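PDB 3ALU: lectin CEL-IV, C-type from Cucumaria echinata, which binds galactose-containing carbohydrates such as raffinose in a calcium-dependent C-type lectin domain and assembles as a tetramer. Local coordinates for residues Ile75-Val89 / Ser120-Trp134. Numbering follows the deposited sequence.
Sequences ITGGWAPQVYIGMKV and SRGAIAAGDYSRGFW. With GLA (alpha-D-galactopyranose), chain E; GLC (alpha-D-glucopyranose), chain B; FRU (beta-D-fructofuranose), chain C; EDO (1,2-ethanediol), chain J.
Trp79 and Tyr129 form an edge-to-face pair, the tyrosine edge directed at the indole face: ring planes stand at 63°, and Tyr129 CE2 lies 3.3 Å from Trp79 CZ2. With CG anti to the backbone N (chi1 -176°), the Tyr129 ring swings out beside the indole, which places CD2 over its face. The opposite indole face carries galactose, whose C5 is 3.4 Å from Trp79 CE2, while Ala125 CB abuts the ring edge. Trp79 NE1 donates to glucose O5 at 2.9 Å, nearly straight at 163°, and Tyr129 OH accepts a longer bond from fructose O1. Beside them, NE2 of the extended Gln82 donates to galactose O6 at 2.7 Å.

Next to the pocket residues, strand 82-85 pairs antiparallel with 120-125, Val83 and Ile124 exchanging two backbone bonds; a two-residue register shift between Tyr84 and Lys88 marks a beta bulge. On the buried Ile85 side chain, CD1 sits 3.7 Å from the centroid of the Trp134 five-membered ring, over its face. Ser120 OG bonds to the calcium ligand Asp136, tying the strand to the metal site. The indole face and Gln82 amide thus meet galactose, while Trp79 NE1 and the Tyr129 hydroxyl reach glucose and fructose, so both segments line the raffinose site.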
# COMPACT_ATOMS: atom_id res chain seq x y z
N ILE A 75 6.18 -31.72 -6.60
CA ILE A 75 6.37 -31.61 -8.07
C ILE A 75 6.74 -32.98 -8.68
O ILE A 75 7.75 -33.58 -8.29
CB ILE A 75 7.46 -30.58 -8.45
CG1 ILE A 75 7.16 -29.19 -7.85
CG2 ILE A 75 7.59 -30.44 -9.99
CD1 ILE A 75 5.69 -28.71 -8.01
N THR A 76 5.93 -33.48 -9.61
CA THR A 76 6.19 -34.80 -10.22
C THR A 76 6.74 -34.65 -11.63
O THR A 76 6.91 -33.52 -12.14
CB THR A 76 4.91 -35.70 -10.26
OG1 THR A 76 4.01 -35.23 -11.29
CG2 THR A 76 4.21 -35.72 -8.89
N GLY A 77 7.01 -35.78 -12.28
CA GLY A 77 7.34 -35.78 -13.71
C GLY A 77 6.10 -35.69 -14.56
O GLY A 77 6.21 -35.56 -15.78
N GLY A 78 4.93 -35.81 -13.93
CA GLY A 78 3.63 -35.75 -14.65
C GLY A 78 3.02 -34.35 -14.62
O GLY A 78 3.75 -33.37 -14.64
N TRP A 79 1.70 -34.29 -14.61
CA TRP A 79 0.96 -33.04 -14.44
C TRP A 79 0.97 -32.55 -13.01
O TRP A 79 0.90 -31.33 -12.76
CB TRP A 79 -0.50 -33.24 -14.85
CG TRP A 79 -0.68 -33.75 -16.27
CD1 TRP A 79 -0.65 -35.06 -16.68
CD2 TRP A 79 -0.96 -32.96 -17.45
NE1 TRP A 79 -0.87 -35.13 -18.04
CE2 TRP A 79 -1.06 -33.87 -18.54
CE3 TRP A 79 -1.10 -31.59 -17.69
CZ2 TRP A 79 -1.34 -33.44 -19.84
CZ3 TRP A 79 -1.38 -31.15 -18.98
CH2 TRP A 79 -1.47 -32.09 -20.05
N ALA A 80 1.00 -33.49 -12.06
CA ALA A 80 0.83 -33.21 -10.63
C ALA A 80 2.00 -32.43 -10.08
O ALA A 80 3.15 -32.71 -10.43
CB ALA A 80 0.66 -34.53 -9.82
N PRO A 81 1.72 -31.46 -9.18
CA PRO A 81 0.40 -31.14 -8.63
C PRO A 81 -0.48 -30.21 -9.50
O PRO A 81 0.00 -29.22 -10.03
CB PRO A 81 0.76 -30.44 -7.30
CG PRO A 81 2.08 -29.78 -7.58
CD PRO A 81 2.79 -30.65 -8.58
N GLN A 82 -1.78 -30.50 -9.54
CA GLN A 82 -2.71 -29.67 -10.28
C GLN A 82 -3.45 -28.82 -9.26
O GLN A 82 -3.89 -29.32 -8.24
CB GLN A 82 -3.68 -30.56 -11.03
CG GLN A 82 -2.93 -31.40 -12.01
CD GLN A 82 -3.86 -32.29 -12.82
OE1 GLN A 82 -4.01 -33.48 -12.53
NE2 GLN A 82 -4.48 -31.72 -13.84
N VAL A 83 -3.59 -27.53 -9.57
CA VAL A 83 -4.16 -26.57 -8.65
C VAL A 83 -5.23 -25.81 -9.40
O VAL A 83 -4.92 -25.17 -10.44
CB VAL A 83 -3.04 -25.60 -8.19
CG1 VAL A 83 -3.60 -24.48 -7.28
CG2 VAL A 83 -1.86 -26.39 -7.49
N TYR A 84 -6.48 -25.83 -8.91
CA TYR A 84 -7.56 -25.15 -9.58
C TYR A 84 -7.37 -23.67 -9.72
O TYR A 84 -6.90 -23.01 -8.80
CB TYR A 84 -8.89 -25.37 -8.87
CG TYR A 84 -9.59 -26.65 -9.19
CD1 TYR A 84 -9.81 -27.05 -10.54
CD2 TYR A 84 -10.13 -27.43 -8.17
CE1 TYR A 84 -10.49 -28.23 -10.81
CE2 TYR A 84 -10.82 -28.60 -8.44
CZ TYR A 84 -11.03 -28.98 -9.78
OH TYR A 84 -11.71 -30.17 -10.04
N ILE A 85 -7.72 -23.17 -10.91
CA ILE A 85 -7.92 -21.75 -11.14
C ILE A 85 -9.36 -21.57 -11.62
O ILE A 85 -10.09 -22.58 -11.81
CB ILE A 85 -6.91 -21.22 -12.16
CG1 ILE A 85 -7.08 -21.98 -13.49
CG2 ILE A 85 -5.46 -21.36 -11.61
CD1 ILE A 85 -6.08 -21.47 -14.60
N GLY A 86 -9.77 -20.33 -11.86
CA GLY A 86 -11.21 -20.04 -12.09
C GLY A 86 -11.74 -20.30 -13.50
O GLY A 86 -12.76 -19.74 -13.85
N MET A 87 -11.10 -21.22 -14.23
CA MET A 87 -11.45 -21.46 -15.66
C MET A 87 -12.55 -22.49 -15.86
O MET A 87 -12.42 -23.63 -15.41
CB MET A 87 -10.16 -21.93 -16.37
CG MET A 87 -10.33 -22.37 -17.85
SD MET A 87 -11.19 -21.21 -18.93
CE MET A 87 -9.95 -19.93 -19.13
N LYS A 88 -13.61 -22.12 -16.60
CA LYS A 88 -14.68 -23.07 -16.94
C LYS A 88 -14.72 -23.18 -18.45
O LYS A 88 -14.77 -22.17 -19.14
CB LYS A 88 -16.03 -22.56 -16.42
CG LYS A 88 -16.09 -22.43 -14.91
CD LYS A 88 -17.48 -21.99 -14.47
CE LYS A 88 -17.71 -20.53 -14.80
NZ LYS A 88 -18.90 -19.93 -14.10
N VAL A 89 -14.66 -24.41 -18.94
CA VAL A 89 -14.84 -24.69 -20.36
C VAL A 89 -16.25 -25.24 -20.50
O VAL A 89 -16.57 -26.29 -19.88
CB VAL A 89 -13.77 -25.72 -20.85
CG1 VAL A 89 -13.97 -25.99 -22.37
CG2 VAL A 89 -12.37 -25.23 -20.50
N SER A 120 -15.72 -28.84 -18.57
CA SER A 120 -14.50 -29.19 -17.80
C SER A 120 -13.99 -27.93 -17.09
O SER A 120 -14.51 -26.84 -17.33
CB SER A 120 -13.43 -29.74 -18.71
OG SER A 120 -13.20 -28.85 -19.83
N ARG A 121 -12.92 -28.08 -16.32
CA ARG A 121 -12.43 -26.99 -15.46
C ARG A 121 -10.92 -26.90 -15.60
O ARG A 121 -10.23 -27.92 -15.73
CB ARG A 121 -12.78 -27.30 -13.98
CG ARG A 121 -14.31 -27.46 -13.75
CD ARG A 121 -15.03 -26.19 -14.12
NE ARG A 121 -16.49 -26.28 -13.86
CZ ARG A 121 -17.43 -26.22 -14.80
NH1 ARG A 121 -17.12 -26.09 -16.10
NH2 ARG A 121 -18.72 -26.28 -14.42
N GLY A 122 -10.39 -25.69 -15.56
CA GLY A 122 -8.93 -25.52 -15.69
C GLY A 122 -8.14 -25.59 -14.40
O GLY A 122 -8.63 -25.21 -13.32
N ALA A 123 -6.90 -26.06 -14.50
CA ALA A 123 -6.01 -26.12 -13.36
C ALA A 123 -4.61 -25.84 -13.84
O ALA A 123 -4.19 -26.29 -14.94
CB ALA A 123 -6.05 -27.51 -12.72
N ILE A 124 -3.85 -25.13 -13.02
CA ILE A 124 -2.40 -25.03 -13.24
C ILE A 124 -1.83 -26.40 -12.97
O ILE A 124 -2.05 -26.98 -11.90
CB ILE A 124 -1.77 -23.97 -12.28
CG1 ILE A 124 -2.10 -22.56 -12.81
CG2 ILE A 124 -0.23 -24.18 -12.11
CD1 ILE A 124 -1.75 -21.41 -11.82
N ALA A 125 -1.12 -26.96 -13.94
CA ALA A 125 -0.56 -28.29 -13.76
C ALA A 125 0.94 -28.08 -13.54
O ALA A 125 1.69 -27.90 -14.49
CB ALA A 125 -0.86 -29.16 -15.00
N ALA A 126 1.39 -28.08 -12.28
CA ALA A 126 2.76 -27.64 -12.00
C ALA A 126 3.82 -28.72 -12.08
O ALA A 126 5.03 -28.43 -11.87
CB ALA A 126 2.83 -26.96 -10.59
N GLY A 127 3.39 -29.95 -12.32
CA GLY A 127 4.34 -31.03 -12.60
C GLY A 127 5.20 -30.75 -13.80
O GLY A 127 4.87 -29.89 -14.64
N ASP A 128 6.29 -31.49 -13.94
CA ASP A 128 7.27 -31.22 -14.99
C ASP A 128 6.76 -31.47 -16.40
O ASP A 128 7.34 -30.93 -17.33
CB ASP A 128 8.57 -31.98 -14.76
CG ASP A 128 9.35 -31.47 -13.59
OD1 ASP A 128 10.22 -32.22 -13.12
OD2 ASP A 128 9.12 -30.34 -13.13
N TYR A 129 5.69 -32.24 -16.55
CA TYR A 129 5.15 -32.49 -17.90
C TYR A 129 4.62 -31.19 -18.51
O TYR A 129 4.72 -30.96 -19.71
CB TYR A 129 4.03 -33.55 -17.83
CG TYR A 129 3.51 -33.91 -19.20
CD1 TYR A 129 4.33 -34.57 -20.11
CD2 TYR A 129 2.22 -33.56 -19.58
CE1 TYR A 129 3.89 -34.88 -21.39
CE2 TYR A 129 1.75 -33.88 -20.88
CZ TYR A 129 2.61 -34.55 -21.74
OH TYR A 129 2.20 -34.88 -23.01
N SER A 130 4.05 -30.35 -17.66
CA SER A 130 3.26 -29.18 -18.11
C SER A 130 3.85 -27.84 -17.70
O SER A 130 3.53 -26.80 -18.30
CB SER A 130 1.83 -29.35 -17.53
OG SER A 130 1.91 -30.02 -16.23
N ARG A 131 4.76 -27.87 -16.72
CA ARG A 131 5.51 -26.66 -16.29
C ARG A 131 4.60 -25.50 -15.89
O ARG A 131 4.94 -24.34 -16.09
CB ARG A 131 6.50 -26.22 -17.39
CG ARG A 131 7.55 -27.27 -17.73
CD ARG A 131 8.64 -27.31 -16.67
NE ARG A 131 9.55 -28.46 -16.87
CZ ARG A 131 10.53 -28.77 -16.03
NH1 ARG A 131 10.76 -28.00 -14.97
NH2 ARG A 131 11.28 -29.83 -16.26
N GLY A 132 3.45 -25.85 -15.30
CA GLY A 132 2.49 -24.84 -14.79
C GLY A 132 1.39 -24.49 -15.78
O GLY A 132 0.36 -23.90 -15.42
N PHE A 133 1.57 -24.78 -17.07
CA PHE A 133 0.51 -24.45 -18.00
C PHE A 133 -0.72 -25.32 -17.72
O PHE A 133 -0.62 -26.34 -16.99
CB PHE A 133 1.05 -24.62 -19.45
CG PHE A 133 2.09 -23.60 -19.80
CD1 PHE A 133 3.42 -23.99 -20.01
CD2 PHE A 133 1.77 -22.25 -19.88
CE1 PHE A 133 4.40 -23.03 -20.33
CE2 PHE A 133 2.74 -21.29 -20.18
CZ PHE A 133 4.07 -21.70 -20.38
N TRP A 134 -1.85 -24.94 -18.30
CA TRP A 134 -3.13 -25.45 -17.77
C TRP A 134 -3.57 -26.77 -18.39
O TRP A 134 -3.37 -27.00 -19.60
CB TRP A 134 -4.27 -24.45 -17.94
CG TRP A 134 -3.94 -23.04 -17.64
CD1 TRP A 134 -3.01 -22.60 -16.74
CD2 TRP A 134 -4.55 -21.89 -18.21
NE1 TRP A 134 -2.99 -21.22 -16.75
CE2 TRP A 134 -3.93 -20.75 -17.63
CE3 TRP A 134 -5.61 -21.70 -19.14
CZ2 TRP A 134 -4.27 -19.42 -17.99
CZ3 TRP A 134 -5.95 -20.37 -19.50
CH2 TRP A 134 -5.28 -19.25 -18.92
C1 GLA E . -5.00 -36.70 -18.27
C2 GLA E . -5.67 -36.00 -19.46
C3 GLA E . -4.99 -34.70 -19.84
C4 GLA E . -4.83 -33.77 -18.63
C5 GLA E . -4.19 -34.57 -17.47
C6 GLA E . -4.07 -33.74 -16.18
O2 GLA E . -5.65 -36.85 -20.62
O3 GLA E . -5.74 -34.06 -20.89
O4 GLA E . -6.14 -33.34 -18.26
O5 GLA E . -4.95 -35.75 -17.17
O6 GLA E . -5.40 -33.47 -15.72
C1 GLC B . 0.35 -38.26 -19.57
C2 GLC B . 1.16 -38.84 -18.42
C3 GLC B . 0.37 -39.93 -17.72
C4 GLC B . -0.98 -39.42 -17.25
C5 GLC B . -1.77 -38.74 -18.37
C6 GLC B . -3.06 -38.12 -17.79
O2 GLC B . 2.37 -39.38 -18.96
O3 GLC B . 1.13 -40.39 -16.58
O4 GLC B . -1.74 -40.54 -16.78
O5 GLC B . -0.95 -37.81 -19.11
O6 GLC B . -3.71 -37.20 -18.68
C1 FRU C . 2.17 -38.63 -22.09
C2 FRU C . 0.64 -38.65 -21.94
C3 FRU C . -0.02 -39.46 -23.06
C4 FRU C . -1.42 -38.85 -23.13
C5 FRU C . -1.23 -37.40 -22.69
C6 FRU C . -2.33 -37.00 -21.71
O1 FRU C . 2.53 -38.00 -23.33
O2 FRU C . 0.27 -39.21 -20.66
O3 FRU C . -0.05 -40.87 -22.81
O4 FRU C . -1.99 -38.94 -24.45
O5 FRU C . 0.06 -37.33 -22.05
O6 FRU C . -3.36 -36.30 -22.42
C1 EDO J . -3.20 -33.41 -9.05
O1 EDO J . -2.50 -33.07 -7.87
C2 EDO J . -2.37 -34.35 -9.88
O2 EDO J . -3.22 -35.37 -10.41
O HOH W 1 10.54 -32.70 -9.98